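Local coordinates for cellulase (Bacteroides salanitronis, PDB 6WQY), which probably cleaves internal beta-1,4 bonds of cellulose and related plant polysaccharides as a broad-specificity endoglucanase, of which this chain carries the glycoside hydrolase family 5 barrel domain, at residues Thr73-Pro78 / Ala111-Ile116; Pro89-Asp94 / Leu149-Thr154; Glu170-Ile175 / Asn197-Val202; Glu174-Ser179 / Gly223-Ile228; Gln201-Ala206 / Arg217-Pro222. All coordinates share one frame; numbering follows the deposited sequence. Where two conformers were deposited one is given.

Interaction 1, two neighbouring strands joined by backbone bonds, is the innermost of the five contacts. Interactions 3 and 5 are also buried; both use helix 191-209, set against the end of strand 167-170 and against strand 219-222, and both rely on apolar side chains. Interaction 4 joins the loops that follow those two strands and is more polar, with two direct bonds and two waters. Interaction 2 is the most peripheral and only partly buried, a loop resting on helix 139-159; from that helix Trp153 reaches Ala171 and Phe203 of interactions 3 and 5.

Interaction 1: Thr73-Pro78 / Ala111-Ile116; sequences TSVRIP and AGLNAI
Ser74 OG and Asn114 CG each stand anti to their own carbonyl carbon (chi1 -56° and -57°), which brings Asn114 ND2 to 3.1 Å from Ser74 OG, the hydroxyl oxygen lying in the amide plane. Each group has a further partner: Ser74 OG is bonded to Leu31 O, and Asn114 OD1 to Gln17 of the expression tag. Alongside this pair runs a parallel ladder. Thr73 O accepts from Asn114 N at 3.0 Å, Asn114 O from Val75 N at 2.9 Å, Val75 O from Ile116 N at 2.9 Å and Ile116 O from Ile77 N at 2.7 Å. On the other face of the sheet Val75 CG2 touches Leu113 CD1 at 3.9 Å. A water bridges Thr73 O and Gly112 O where a Schellman motif at Gly112 ends helix 95-110. The two strands belong to one beta-alpha-beta crossover through that helix; helix 61-70 packs on Val75, and strands 34-37 and 167-170 continue the barrel on either side.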
# COMPACT_ATOMS: atom_id res chain seq x y z
N THR A 73 -5.78 2.35 12.54
CA THR A 73 -7.12 2.01 12.05
C THR A 73 -7.11 0.83 11.09
O THR A 73 -8.07 0.03 11.06
CB THR A 73 -7.70 3.22 11.29
OG1 THR A 73 -7.43 4.43 12.00
CG2 THR A 73 -9.20 3.05 11.05
N SER A 74 -6.06 0.75 10.26
CA SER A 74 -6.02 -0.14 9.12
C SER A 74 -4.62 -0.69 8.94
O SER A 74 -3.63 -0.00 9.22
CB SER A 74 -6.41 0.63 7.84
OG SER A 74 -7.67 1.25 7.98
N VAL A 75 -4.52 -1.92 8.42
CA VAL A 75 -3.23 -2.54 8.14
C VAL A 75 -3.19 -3.01 6.70
O VAL A 75 -4.08 -3.76 6.26
CB VAL A 75 -2.96 -3.73 9.08
CG1 VAL A 75 -1.65 -4.39 8.75
CG2 VAL A 75 -2.97 -3.26 10.52
N ARG A 76 -2.13 -2.64 5.98
CA ARG A 76 -1.85 -3.21 4.68
C ARG A 76 -0.92 -4.39 4.88
O ARG A 76 0.10 -4.30 5.58
CB ARG A 76 -1.23 -2.16 3.76
CG ARG A 76 -0.90 -2.64 2.35
CD ARG A 76 -0.67 -1.46 1.44
NE ARG A 76 -0.24 -1.75 0.08
CZ ARG A 76 1.01 -1.80 -0.34
NH1 ARG A 76 2.03 -1.73 0.51
NH2 ARG A 76 1.24 -1.93 -1.64
N ILE A 77 -1.31 -5.52 4.29
CA ILE A 77 -0.64 -6.80 4.39
C ILE A 77 -0.13 -7.13 2.99
O ILE A 77 -0.83 -7.78 2.20
CB ILE A 77 -1.61 -7.89 4.89
CG1 ILE A 77 -2.22 -7.52 6.25
CG2 ILE A 77 -0.90 -9.24 4.96
CD1 ILE A 77 -3.48 -8.29 6.59
N PRO A 78 1.07 -6.69 2.62
CA PRO A 78 1.63 -7.09 1.33
C PRO A 78 1.83 -8.59 1.31
O PRO A 78 2.32 -9.18 2.28
CB PRO A 78 2.95 -6.33 1.26
CG PRO A 78 3.21 -5.79 2.57
CD PRO A 78 1.95 -5.79 3.37
N ALA A 111 -8.76 -7.82 15.91
CA ALA A 111 -8.34 -6.59 16.57
C ALA A 111 -9.15 -5.37 16.18
O ALA A 111 -8.86 -4.28 16.68
CB ALA A 111 -6.85 -6.35 16.31
N GLY A 112 -10.15 -5.52 15.31
CA GLY A 112 -10.97 -4.39 14.95
C GLY A 112 -10.32 -3.45 13.96
O GLY A 112 -10.64 -2.25 13.96
N LEU A 113 -9.43 -3.95 13.13
CA LEU A 113 -8.73 -3.16 12.13
C LEU A 113 -9.27 -3.48 10.74
O LEU A 113 -9.72 -4.60 10.47
CB LEU A 113 -7.24 -3.50 12.17
CG LEU A 113 -6.54 -3.20 13.49
CD1 LEU A 113 -5.23 -3.94 13.61
CD2 LEU A 113 -6.30 -1.70 13.63
N ASN A 114 -9.21 -2.49 9.85
CA ASN A 114 -9.38 -2.78 8.43
C ASN A 114 -8.10 -3.43 7.91
O ASN A 114 -7.04 -3.29 8.52
CB ASN A 114 -9.64 -1.51 7.63
CG ASN A 114 -10.84 -0.75 8.12
OD1 ASN A 114 -11.91 -1.31 8.35
ND2 ASN A 114 -10.67 0.56 8.28
N ALA A 115 -8.19 -4.13 6.78
CA ALA A 115 -7.05 -4.85 6.22
C ALA A 115 -7.05 -4.74 4.71
O ALA A 115 -8.11 -4.81 4.08
CB ALA A 115 -7.10 -6.33 6.62
N ILE A 116 -5.86 -4.61 4.13
CA ILE A 116 -5.67 -4.66 2.68
C ILE A 116 -4.75 -5.83 2.39
O ILE A 116 -3.70 -5.95 3.03
CB ILE A 116 -5.02 -3.37 2.15
CG1 ILE A 116 -5.83 -2.12 2.53
CG2 ILE A 116 -4.84 -3.46 0.63
CD1 ILE A 116 -5.17 -0.82 2.10
O HOH W 1 -9.97 0.25 13.08

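Interaction 2: Pro89-Asp94 / Leu149-Thr154; sequences PDYTID and LAAMWT
Tyr91 takes up left-handed backbone angles (phi 47°, psi 51°) as the irregular segment 89-94 passes helix 149-154, and its CA comes within 6.2 Å of Ala151 CA. The helix meets the loop with a small residue, so the two backbones can approach closely: Ala151 CB sits 3.6 Å from Asp90 O. The same methyl is 3.9 Å from Tyr91 CD2 and 4.0 Å from Tyr91 CB, touching the start of the aromatic side chain while the phenol end runs on past it. Two residues on, Ile93 inserts its terminal methyl, CD1 lying 3.8 Å from Met152 O and 4.2 Å from Met152 CB. Polar fixing comes from the next turn of the helix, where the amide of Gln155 accepts from Ile93 N and donates to Tyr91 O, gripping the loop backbone beside the apolar touches. Asp94 then occupies the N-cap position of helix 95-110, just ahead of Glu95, a residue seen to bind magnesium in a crystal of this protein. Separately, a magnesium ion lies about 6 Å from the Ile93 side chain. This is the packing of a beta-alpha loop of a TIM barrel, the one after strand 74-77, against the outer helix 139-159.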
# COMPACT_ATOMS: atom_id res chain seq x y z
N PRO A 89 -3.55 -23.94 -16.84
CA PRO A 89 -4.44 -22.78 -16.84
C PRO A 89 -5.03 -22.44 -15.47
O PRO A 89 -5.68 -21.41 -15.33
CB PRO A 89 -5.57 -23.21 -17.78
CG PRO A 89 -5.66 -24.69 -17.54
CD PRO A 89 -4.24 -25.15 -17.34
N ASP A 90 -4.85 -23.31 -14.48
CA ASP A 90 -5.54 -23.11 -13.22
C ASP A 90 -4.82 -22.15 -12.29
O ASP A 90 -5.47 -21.49 -11.48
CB ASP A 90 -5.74 -24.46 -12.52
CG ASP A 90 -6.60 -25.41 -13.33
OD1 ASP A 90 -7.71 -24.99 -13.75
OD2 ASP A 90 -6.17 -26.55 -13.57
N TYR A 91 -3.50 -22.06 -12.38
CA TYR A 91 -2.72 -21.21 -11.49
C TYR A 91 -3.15 -21.40 -10.04
O TYR A 91 -3.43 -20.45 -9.31
CB TYR A 91 -2.82 -19.75 -11.91
CG TYR A 91 -2.36 -19.48 -13.33
CD1 TYR A 91 -1.01 -19.43 -13.63
CD2 TYR A 91 -3.27 -19.27 -14.35
CE1 TYR A 91 -0.57 -19.15 -14.92
CE2 TYR A 91 -2.84 -18.99 -15.64
CZ TYR A 91 -1.49 -18.93 -15.91
OH TYR A 91 -1.07 -18.65 -17.20
N THR A 92 -3.19 -22.66 -9.60
CA THR A 92 -3.74 -22.98 -8.29
C THR A 92 -2.81 -22.47 -7.20
O THR A 92 -1.60 -22.74 -7.22
CB THR A 92 -3.93 -24.49 -8.16
OG1 THR A 92 -4.83 -24.91 -9.18
CG2 THR A 92 -4.46 -24.85 -6.79
N ILE A 93 -3.38 -21.77 -6.23
CA ILE A 93 -2.60 -21.26 -5.10
C ILE A 93 -2.50 -22.34 -4.03
O ILE A 93 -3.50 -22.96 -3.65
CB ILE A 93 -3.23 -19.99 -4.51
CG1 ILE A 93 -3.31 -18.88 -5.56
CG2 ILE A 93 -2.44 -19.52 -3.30
CD1 ILE A 93 -4.06 -17.65 -5.12
N ASP A 94 -1.28 -22.58 -3.53
CA ASP A 94 -1.08 -23.55 -2.46
C ASP A 94 -2.00 -23.25 -1.28
O ASP A 94 -2.02 -22.13 -0.77
CB ASP A 94 0.38 -23.50 -2.00
CG ASP A 94 0.61 -24.33 -0.76
OD1 ASP A 94 0.69 -25.57 -0.91
OD2 ASP A 94 0.71 -23.75 0.35
N LEU A 149 -3.55 -13.40 -13.36
CA LEU A 149 -4.14 -12.40 -12.46
C LEU A 149 -5.59 -12.74 -12.15
O LEU A 149 -6.02 -12.67 -10.99
CB LEU A 149 -4.02 -11.03 -13.12
CG LEU A 149 -4.37 -9.80 -12.30
CD1 LEU A 149 -3.37 -9.58 -11.18
CD2 LEU A 149 -4.43 -8.60 -13.22
N ALA A 150 -6.37 -13.12 -13.16
CA ALA A 150 -7.77 -13.43 -12.95
C ALA A 150 -7.92 -14.71 -12.13
O ALA A 150 -8.77 -14.79 -11.23
CB ALA A 150 -8.48 -13.56 -14.30
N ALA A 151 -7.11 -15.73 -12.43
CA ALA A 151 -7.23 -17.00 -11.71
C ALA A 151 -6.83 -16.84 -10.25
O ALA A 151 -7.49 -17.37 -9.35
CB ALA A 151 -6.39 -18.08 -12.38
N MET A 152 -5.74 -16.12 -9.99
CA MET A 152 -5.32 -15.90 -8.61
C MET A 152 -6.36 -15.10 -7.85
O MET A 152 -6.75 -15.47 -6.74
CB MET A 152 -3.96 -15.20 -8.58
CG MET A 152 -2.80 -16.09 -9.00
SD MET A 152 -1.24 -15.21 -9.06
CE MET A 152 -0.98 -14.80 -7.34
N TRP A 153 -6.83 -13.99 -8.43
CA TRP A 153 -7.79 -13.15 -7.73
C TRP A 153 -9.13 -13.86 -7.55
O TRP A 153 -9.80 -13.62 -6.55
CB TRP A 153 -7.93 -11.78 -8.39
CG TRP A 153 -6.88 -10.83 -7.89
CD1 TRP A 153 -5.86 -10.26 -8.60
CD2 TRP A 153 -6.75 -10.37 -6.54
NE1 TRP A 153 -5.10 -9.46 -7.76
CE2 TRP A 153 -5.63 -9.51 -6.50
CE3 TRP A 153 -7.48 -10.58 -5.37
CZ2 TRP A 153 -5.22 -8.89 -5.33
CZ3 TRP A 153 -7.06 -9.95 -4.21
CH2 TRP A 153 -5.94 -9.13 -4.20
N THR A 154 -9.52 -14.74 -8.47
CA THR A 154 -10.73 -15.54 -8.25
C THR A 154 -10.58 -16.39 -6.99
O THR A 154 -11.48 -16.43 -6.14
CB THR A 154 -11.03 -16.42 -9.47
OG1 THR A 154 -11.32 -15.59 -10.60
CG2 THR A 154 -12.20 -17.34 -9.22

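Interaction 3: Glu170-Ile175 / Asn197-Val202; sequences EAMNEI and NEWNQV
Met172 SD lies 3.8 Å from Trp199 CE3, near the plane of the indole and 5.1 Å from the centroid of its six-membered ring, a Met-aromatic contact made at the ring edge. The sulfur arm crosses the indole at about a right angle, and a bend in the thioether (chi3 83°) carries CE back to the helix, 4.0 Å from Trp199 CB. There the methyl also meets Asn200 OD1 at 3.8 Å, an oxygen that Ala171 CB approaches to 3.6 Å. Asn200 OD1 is thus buried among carbon atoms and has no polar partner in the model. Ile175 completes the shell, its CG2 4.0 Å from Trp199 CZ3. Further out, polar bonds hold both helix side chains: Asn200 ND2 donates to Pro222 O at the end of the next strand, and Trp199 NE1 donates to Asn142 OD1, which helps fix the direction of the indole. Leu149 and Leu196 press on Met172 from helices 139-159 and 191-209. The segment 170-175 leaves the fourth barrel strand and contains Asn173-Glu174, an Asn-Glu pair characteristic of family 5 glycoside hydrolases at this strand end; the contact packs that beta-alpha loop onto its own following helix.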
# COMPACT_ATOMS: atom_id res chain seq x y z
N GLU A 170 -6.22 -5.13 -3.03
CA GLU A 170 -5.42 -4.22 -3.85
C GLU A 170 -4.78 -5.04 -4.97
O GLU A 170 -4.08 -6.01 -4.70
CB GLU A 170 -4.36 -3.56 -2.98
CG GLU A 170 -3.34 -2.72 -3.72
CD GLU A 170 -2.23 -2.27 -2.80
OE1 GLU A 170 -2.49 -1.37 -1.93
OE2 GLU A 170 -1.12 -2.81 -2.89
N ALA A 171 -5.02 -4.65 -6.22
CA ALA A 171 -4.77 -5.52 -7.37
C ALA A 171 -3.33 -6.01 -7.43
O ALA A 171 -3.09 -7.18 -7.76
CB ALA A 171 -5.06 -4.73 -8.64
N MET A 172 -2.38 -5.10 -7.23
CA MET A 172 -0.95 -5.34 -7.37
C MET A 172 -0.25 -4.15 -6.74
O MET A 172 -0.90 -3.23 -6.22
CB MET A 172 -0.55 -5.59 -8.82
CG MET A 172 -0.84 -4.49 -9.77
SD MET A 172 -0.93 -5.09 -11.49
CE MET A 172 -2.63 -5.67 -11.48
N ASN A 173 1.09 -4.19 -6.76
CA ASN A 173 1.91 -3.26 -5.99
C ASN A 173 2.52 -2.17 -6.87
O ASN A 173 1.82 -1.21 -7.21
CB ASN A 173 2.95 -4.05 -5.18
CG ASN A 173 3.78 -3.15 -4.32
OD1 ASN A 173 3.25 -2.23 -3.71
ND2 ASN A 173 5.09 -3.37 -4.28
N GLU A 174 3.80 -2.31 -7.26
CA GLU A 174 4.55 -1.28 -7.96
C GLU A 174 4.96 -1.85 -9.31
O GLU A 174 5.91 -2.62 -9.42
CB GLU A 174 5.78 -0.86 -7.16
CG GLU A 174 5.44 -0.12 -5.90
CD GLU A 174 6.64 0.34 -5.10
OE1 GLU A 174 7.78 -0.13 -5.36
OE2 GLU A 174 6.48 1.22 -4.20
N ILE A 175 4.23 -1.48 -10.34
CA ILE A 175 4.41 -2.04 -11.68
C ILE A 175 5.27 -1.08 -12.51
O ILE A 175 4.92 0.09 -12.70
CB ILE A 175 3.05 -2.30 -12.34
CG1 ILE A 175 2.23 -3.30 -11.50
CG2 ILE A 175 3.23 -2.76 -13.77
CD1 ILE A 175 2.90 -4.65 -11.24
N ASN A 197 -3.64 -0.37 -17.05
CA ASN A 197 -5.07 -0.09 -16.90
C ASN A 197 -5.92 -1.30 -17.26
O ASN A 197 -6.94 -1.57 -16.59
CB ASN A 197 -5.46 1.14 -17.72
CG ASN A 197 -4.97 2.44 -17.10
OD1 ASN A 197 -5.01 2.62 -15.88
ND2 ASN A 197 -4.50 3.36 -17.93
N GLU A 198 -5.53 -2.06 -18.29
CA GLU A 198 -6.23 -3.28 -18.64
C GLU A 198 -6.14 -4.31 -17.52
O GLU A 198 -7.13 -5.00 -17.22
CB GLU A 198 -5.63 -3.90 -19.92
CG GLU A 198 -5.85 -3.10 -21.19
CD GLU A 198 -5.08 -3.62 -22.41
OE1 GLU A 198 -4.52 -4.75 -22.39
OE2 GLU A 198 -5.04 -2.88 -23.43
N TRP A 199 -4.96 -4.45 -16.91
CA TRP A 199 -4.80 -5.41 -15.83
C TRP A 199 -5.69 -5.07 -14.65
O TRP A 199 -6.29 -5.96 -14.03
CB TRP A 199 -3.34 -5.43 -15.37
CG TRP A 199 -2.37 -6.04 -16.33
CD1 TRP A 199 -2.63 -6.63 -17.52
CD2 TRP A 199 -0.96 -6.12 -16.14
NE1 TRP A 199 -1.44 -7.09 -18.08
CE2 TRP A 199 -0.41 -6.76 -17.25
CE3 TRP A 199 -0.11 -5.69 -15.12
CZ2 TRP A 199 0.97 -7.00 -17.37
CZ3 TRP A 199 1.24 -5.91 -15.24
CH2 TRP A 199 1.77 -6.57 -16.34
N ASN A 200 -5.78 -3.78 -14.30
CA ASN A 200 -6.66 -3.40 -13.21
C ASN A 200 -8.10 -3.75 -13.52
O ASN A 200 -8.85 -4.18 -12.63
CB ASN A 200 -6.51 -1.91 -12.89
CG ASN A 200 -5.26 -1.60 -12.09
OD1 ASN A 200 -4.73 -2.46 -11.37
ND2 ASN A 200 -4.79 -0.36 -12.18
N GLN A 201 -8.51 -3.59 -14.78
CA GLN A 201 -9.87 -3.97 -15.17
C GLN A 201 -10.09 -5.47 -15.03
O GLN A 201 -11.15 -5.92 -14.58
CB GLN A 201 -10.16 -3.52 -16.60
CG GLN A 201 -11.61 -3.74 -17.02
CD GLN A 201 -12.53 -2.79 -16.31
OE1 GLN A 201 -12.53 -1.59 -16.57
NE2 GLN A 201 -13.31 -3.30 -15.36
N VAL A 202 -9.10 -6.27 -15.43
CA VAL A 202 -9.18 -7.73 -15.27
C VAL A 202 -9.38 -8.11 -13.81
O VAL A 202 -10.19 -8.98 -13.48
CB VAL A 202 -7.94 -8.40 -15.89
CG1 VAL A 202 -7.83 -9.85 -15.45
CG2 VAL A 202 -7.96 -8.28 -17.41

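Interaction 4: Glu174-Ser179 / Gly223-Ile228; sequences EIHDGS and GYVTNI
Ile175 O sits 3.5 Å above the plane of the Tyr224 ring, over its centre, and also accepts the backbone bond from Val225 N at 2.8 Å. This is the tight part of the contact. Tyr224 CG stands anti to the backbone N (chi1 -163°), sending the phenol along segment 174-179 until its OH receives Asp177 N at 3.0 Å; on the way Tyr224 CE1 passes His176 CB at 3.7 Å. Gln192 holds the far end, bonding to both Tyr224 OH and Asp177 OD2. A phenylalanine in place of Tyr224 would probably keep the ring over the carbonyl but leave Asp177 N and Gln192 OE1 without the hydroxyl they share. The two segments are successive beta-alpha loops of the TIM barrel, following strands 167-170 and 219-222. Two waters bridge buried residues: one links Ile175 N to Gly223 O, and another joins Asp177 OD1 to Tyr224 OH beside the Asx turn in which Asp177 OD1 takes Ser179 N. The more open side lies at Val225 and Glu174. Val225 CG2 packs 3.8 Å from His176 CD2, although the residue stays partly exposed. Glu174, also partly exposed and bonded through OE2 to His251, brings its CG close to the buried Thr226, 3.4 Å from OG1.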
# COMPACT_ATOMS: atom_id res chain seq x y z
N GLU A 174 3.80 -2.31 -7.26
CA GLU A 174 4.55 -1.28 -7.96
C GLU A 174 4.96 -1.85 -9.31
O GLU A 174 5.91 -2.62 -9.42
CB GLU A 174 5.78 -0.86 -7.16
CG GLU A 174 5.44 -0.12 -5.90
CD GLU A 174 6.64 0.34 -5.10
OE1 GLU A 174 7.78 -0.13 -5.36
OE2 GLU A 174 6.48 1.22 -4.20
N ILE A 175 4.23 -1.48 -10.34
CA ILE A 175 4.41 -2.04 -11.68
C ILE A 175 5.27 -1.08 -12.51
O ILE A 175 4.92 0.09 -12.70
CB ILE A 175 3.05 -2.30 -12.34
CG1 ILE A 175 2.23 -3.30 -11.50
CG2 ILE A 175 3.23 -2.76 -13.77
CD1 ILE A 175 2.90 -4.65 -11.24
N HIS A 176 6.39 -1.61 -13.00
CA HIS A 176 7.27 -0.88 -13.90
C HIS A 176 8.09 -1.89 -14.69
O HIS A 176 8.22 -3.06 -14.30
CB HIS A 176 8.19 0.10 -13.16
CG HIS A 176 9.17 -0.58 -12.27
ND1 HIS A 176 10.47 -0.80 -12.64
CD2 HIS A 176 9.02 -1.10 -11.03
CE1 HIS A 176 11.09 -1.43 -11.66
NE2 HIS A 176 10.23 -1.62 -10.66
N ASP A 177 8.66 -1.42 -15.80
CA ASP A 177 9.33 -2.32 -16.73
C ASP A 177 10.76 -2.65 -16.36
O ASP A 177 11.44 -3.32 -17.16
CB ASP A 177 9.26 -1.75 -18.15
CG ASP A 177 10.09 -0.50 -18.38
OD1 ASP A 177 10.81 -0.03 -17.47
OD2 ASP A 177 10.04 -0.02 -19.52
N GLY A 178 11.21 -2.25 -15.18
CA GLY A 178 12.59 -2.40 -14.74
C GLY A 178 13.26 -1.07 -14.46
O GLY A 178 14.15 -0.98 -13.60
N SER A 179 12.82 -0.01 -15.15
CA SER A 179 13.44 1.30 -15.04
C SER A 179 12.71 2.25 -14.11
O SER A 179 13.01 3.46 -14.12
CB SER A 179 13.58 1.93 -16.42
OG SER A 179 14.56 1.24 -17.18
N GLY A 223 -1.64 3.17 -10.15
CA GLY A 223 -1.02 3.67 -11.36
C GLY A 223 0.41 3.19 -11.48
O GLY A 223 0.94 2.46 -10.63
N TYR A 224 1.06 3.62 -12.56
CA TYR A 224 2.38 3.12 -12.90
C TYR A 224 3.39 3.46 -11.82
O TYR A 224 3.49 4.61 -11.39
CB TYR A 224 2.80 3.68 -14.26
CG TYR A 224 3.95 2.92 -14.90
CD1 TYR A 224 5.26 3.22 -14.62
CD2 TYR A 224 3.70 1.91 -15.83
CE1 TYR A 224 6.30 2.54 -15.21
CE2 TYR A 224 4.74 1.23 -16.44
CZ TYR A 224 6.04 1.56 -16.15
OH TYR A 224 7.10 0.91 -16.73
N VAL A 225 4.10 2.42 -11.36
CA VAL A 225 5.10 2.44 -10.30
C VAL A 225 4.63 3.20 -9.06
O VAL A 225 5.44 3.67 -8.27
CB VAL A 225 6.51 2.83 -10.83
CG1 VAL A 225 6.68 4.33 -11.05
CG2 VAL A 225 7.61 2.27 -9.93
N THR A 226 3.31 3.22 -8.83
CA THR A 226 2.68 3.95 -7.73
C THR A 226 3.15 5.40 -7.64
O THR A 226 3.15 6.01 -6.56
CB THR A 226 2.75 3.23 -6.38
OG1 THR A 226 4.11 3.02 -5.97
CG2 THR A 226 2.04 1.91 -6.43
N ASN A 227 3.51 5.99 -8.77
CA ASN A 227 4.03 7.35 -8.80
C ASN A 227 2.89 8.35 -9.00
O ASN A 227 2.07 8.18 -9.90
CB ASN A 227 5.02 7.47 -9.95
CG ASN A 227 5.55 8.87 -10.09
OD1 ASN A 227 5.04 9.67 -10.89
ND2 ASN A 227 6.56 9.20 -9.31
N ILE A 228 2.82 9.38 -8.15
CA ILE A 228 1.70 10.32 -8.25
C ILE A 228 1.58 10.93 -9.64
O ILE A 228 0.49 11.00 -10.22
CB ILE A 228 1.76 11.38 -7.14
CG1 ILE A 228 1.33 10.75 -5.81
CG2 ILE A 228 0.89 12.58 -7.49
CD1 ILE A 228 1.50 11.63 -4.60
O HOH W 2 1.91 0.01 -9.78
O HOH W 3 9.95 2.21 -16.08

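Interaction 5: Gln201-Ala206 / Arg217-Pro222; sequences QVFVDA and RYLGVP
Phe203 of helix 201-206 packs on Leu219 and Val221 of strand 219-222, which runs nearly antiparallel to the helix, with axes 9.7 Å apart and at 167°. Phe203 CB is directed at the strand, and with CG anti to the backbone N (chi1 155°) the ring extends across the interval between the two elements. Beyond CG, the CD2 atom is the first to touch the strand, 3.9 Å from Val221 CG1. CE2 makes the closest approaches: it lies 3.7 Å from Gly220 O and 3.8 Å from Leu219 CB. At the tip, CZ passes Leu219 CB at 3.9 Å. Elsewhere round the ring, Trp153 of helix 139-159 meets Phe203 edge-to-face, and Ala171 and Phe169 add apolar contacts. Val204 backs up the same strand more loosely, its CG2 4.3 Å from both Leu219 CD1 and Val221 CG1. An alanine at Phe203 would probably open a gap between helix and strand, leaving Leu219, Val221 and the Trp153 ring without the surface they pack on. The contact is almost wholly apolar: Gly220 O, the strand's polar atom beside the ring, is engaged by Ala171 N, and the Gln201-Asp205 side-chain bond belongs to the helix alone. Phe203 and Val204 thus join TIM-barrel helix to strand by shape and dispersion, while helix 191-209 has polar ties just outside 201-206, from Asn200 to Pro222 O and Arg208 to Arg217 O.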
# COMPACT_ATOMS: atom_id res chain seq x y z
N GLN A 201 -8.51 -3.59 -14.78
CA GLN A 201 -9.87 -3.97 -15.17
C GLN A 201 -10.09 -5.47 -15.03
O GLN A 201 -11.15 -5.92 -14.58
CB GLN A 201 -10.16 -3.52 -16.60
CG GLN A 201 -11.61 -3.74 -17.02
CD GLN A 201 -12.53 -2.79 -16.31
OE1 GLN A 201 -12.53 -1.59 -16.57
NE2 GLN A 201 -13.31 -3.30 -15.36
N VAL A 202 -9.10 -6.27 -15.43
CA VAL A 202 -9.18 -7.73 -15.27
C VAL A 202 -9.38 -8.11 -13.81
O VAL A 202 -10.19 -8.98 -13.48
CB VAL A 202 -7.94 -8.40 -15.89
CG1 VAL A 202 -7.83 -9.85 -15.45
CG2 VAL A 202 -7.96 -8.28 -17.41
N PHE A 203 -8.61 -7.48 -12.92
CA PHE A 203 -8.74 -7.70 -11.48
C PHE A 203 -10.14 -7.36 -10.99
O PHE A 203 -10.78 -8.17 -10.32
CB PHE A 203 -7.68 -6.86 -10.76
CG PHE A 203 -8.01 -6.49 -9.34
CD1 PHE A 203 -7.89 -7.40 -8.30
CD2 PHE A 203 -8.40 -5.20 -9.04
CE1 PHE A 203 -8.17 -7.02 -6.99
CE2 PHE A 203 -8.68 -4.83 -7.74
CZ PHE A 203 -8.55 -5.74 -6.71
N VAL A 204 -10.63 -6.16 -11.32
CA VAL A 204 -11.96 -5.78 -10.85
C VAL A 204 -12.99 -6.78 -11.34
O VAL A 204 -13.82 -7.29 -10.57
CB VAL A 204 -12.31 -4.35 -11.30
CG1 VAL A 204 -13.76 -4.02 -10.98
CG2 VAL A 204 -11.39 -3.32 -10.66
N ASP A 205 -12.95 -7.11 -12.63
CA ASP A 205 -13.95 -8.02 -13.19
C ASP A 205 -13.90 -9.37 -12.50
O ASP A 205 -14.94 -9.98 -12.22
CB ASP A 205 -13.72 -8.19 -14.69
CG ASP A 205 -14.01 -6.93 -15.50
OD1 ASP A 205 -14.54 -5.96 -14.95
OD2 ASP A 205 -13.70 -6.93 -16.72
N ALA A 206 -12.70 -9.89 -12.24
CA ALA A 206 -12.58 -11.20 -11.64
C ALA A 206 -13.12 -11.21 -10.22
O ALA A 206 -13.80 -12.16 -9.81
CB ALA A 206 -11.12 -11.67 -11.66
N ARG A 217 -17.27 -4.93 -2.29
CA ARG A 217 -16.04 -4.72 -1.53
C ARG A 217 -15.26 -3.54 -2.10
O ARG A 217 -15.24 -3.32 -3.31
CB ARG A 217 -15.18 -5.98 -1.63
CG ARG A 217 -13.95 -5.97 -0.73
CD ARG A 217 -13.17 -7.27 -0.76
NE ARG A 217 -14.00 -8.44 -0.50
CZ ARG A 217 -14.52 -8.75 0.68
NH1 ARG A 217 -14.27 -8.00 1.74
NH2 ARG A 217 -15.29 -9.82 0.79
N TYR A 218 -14.60 -2.77 -1.22
CA TYR A 218 -13.68 -1.73 -1.69
C TYR A 218 -12.41 -2.38 -2.22
O TYR A 218 -11.86 -3.30 -1.60
CB TYR A 218 -13.33 -0.75 -0.56
CG TYR A 218 -14.50 0.08 -0.07
CD1 TYR A 218 -15.42 -0.45 0.81
CD2 TYR A 218 -14.68 1.39 -0.49
CE1 TYR A 218 -16.49 0.29 1.26
CE2 TYR A 218 -15.76 2.14 -0.05
CZ TYR A 218 -16.65 1.59 0.84
OH TYR A 218 -17.73 2.31 1.30
N LEU A 219 -11.95 -1.89 -3.37
CA LEU A 219 -10.77 -2.41 -4.03
C LEU A 219 -9.80 -1.27 -4.30
O LEU A 219 -10.21 -0.13 -4.57
CB LEU A 219 -11.12 -3.06 -5.37
CG LEU A 219 -12.28 -4.06 -5.34
CD1 LEU A 219 -12.55 -4.57 -6.75
CD2 LEU A 219 -12.02 -5.21 -4.39
N GLY A 220 -8.50 -1.58 -4.23
CA GLY A 220 -7.45 -0.64 -4.58
C GLY A 220 -6.83 -0.99 -5.93
O GLY A 220 -6.59 -2.16 -6.21
N VAL A 221 -6.57 0.03 -6.73
CA VAL A 221 -5.98 -0.13 -8.06
C VAL A 221 -4.88 0.91 -8.24
O VAL A 221 -5.13 2.11 -8.02
CB VAL A 221 -7.05 -0.05 -9.17
CG1 VAL A 221 -7.82 -1.36 -9.24
CG2 VAL A 221 -8.00 1.12 -8.96
N PRO A 222 -3.67 0.51 -8.65
CA PRO A 222 -2.57 1.47 -8.73
C PRO A 222 -2.35 2.04 -10.12
O PRO A 222 -2.74 1.47 -11.14
CB PRO A 222 -1.36 0.63 -8.31
CG PRO A 222 -1.67 -0.73 -8.90
CD PRO A 222 -3.18 -0.88 -8.68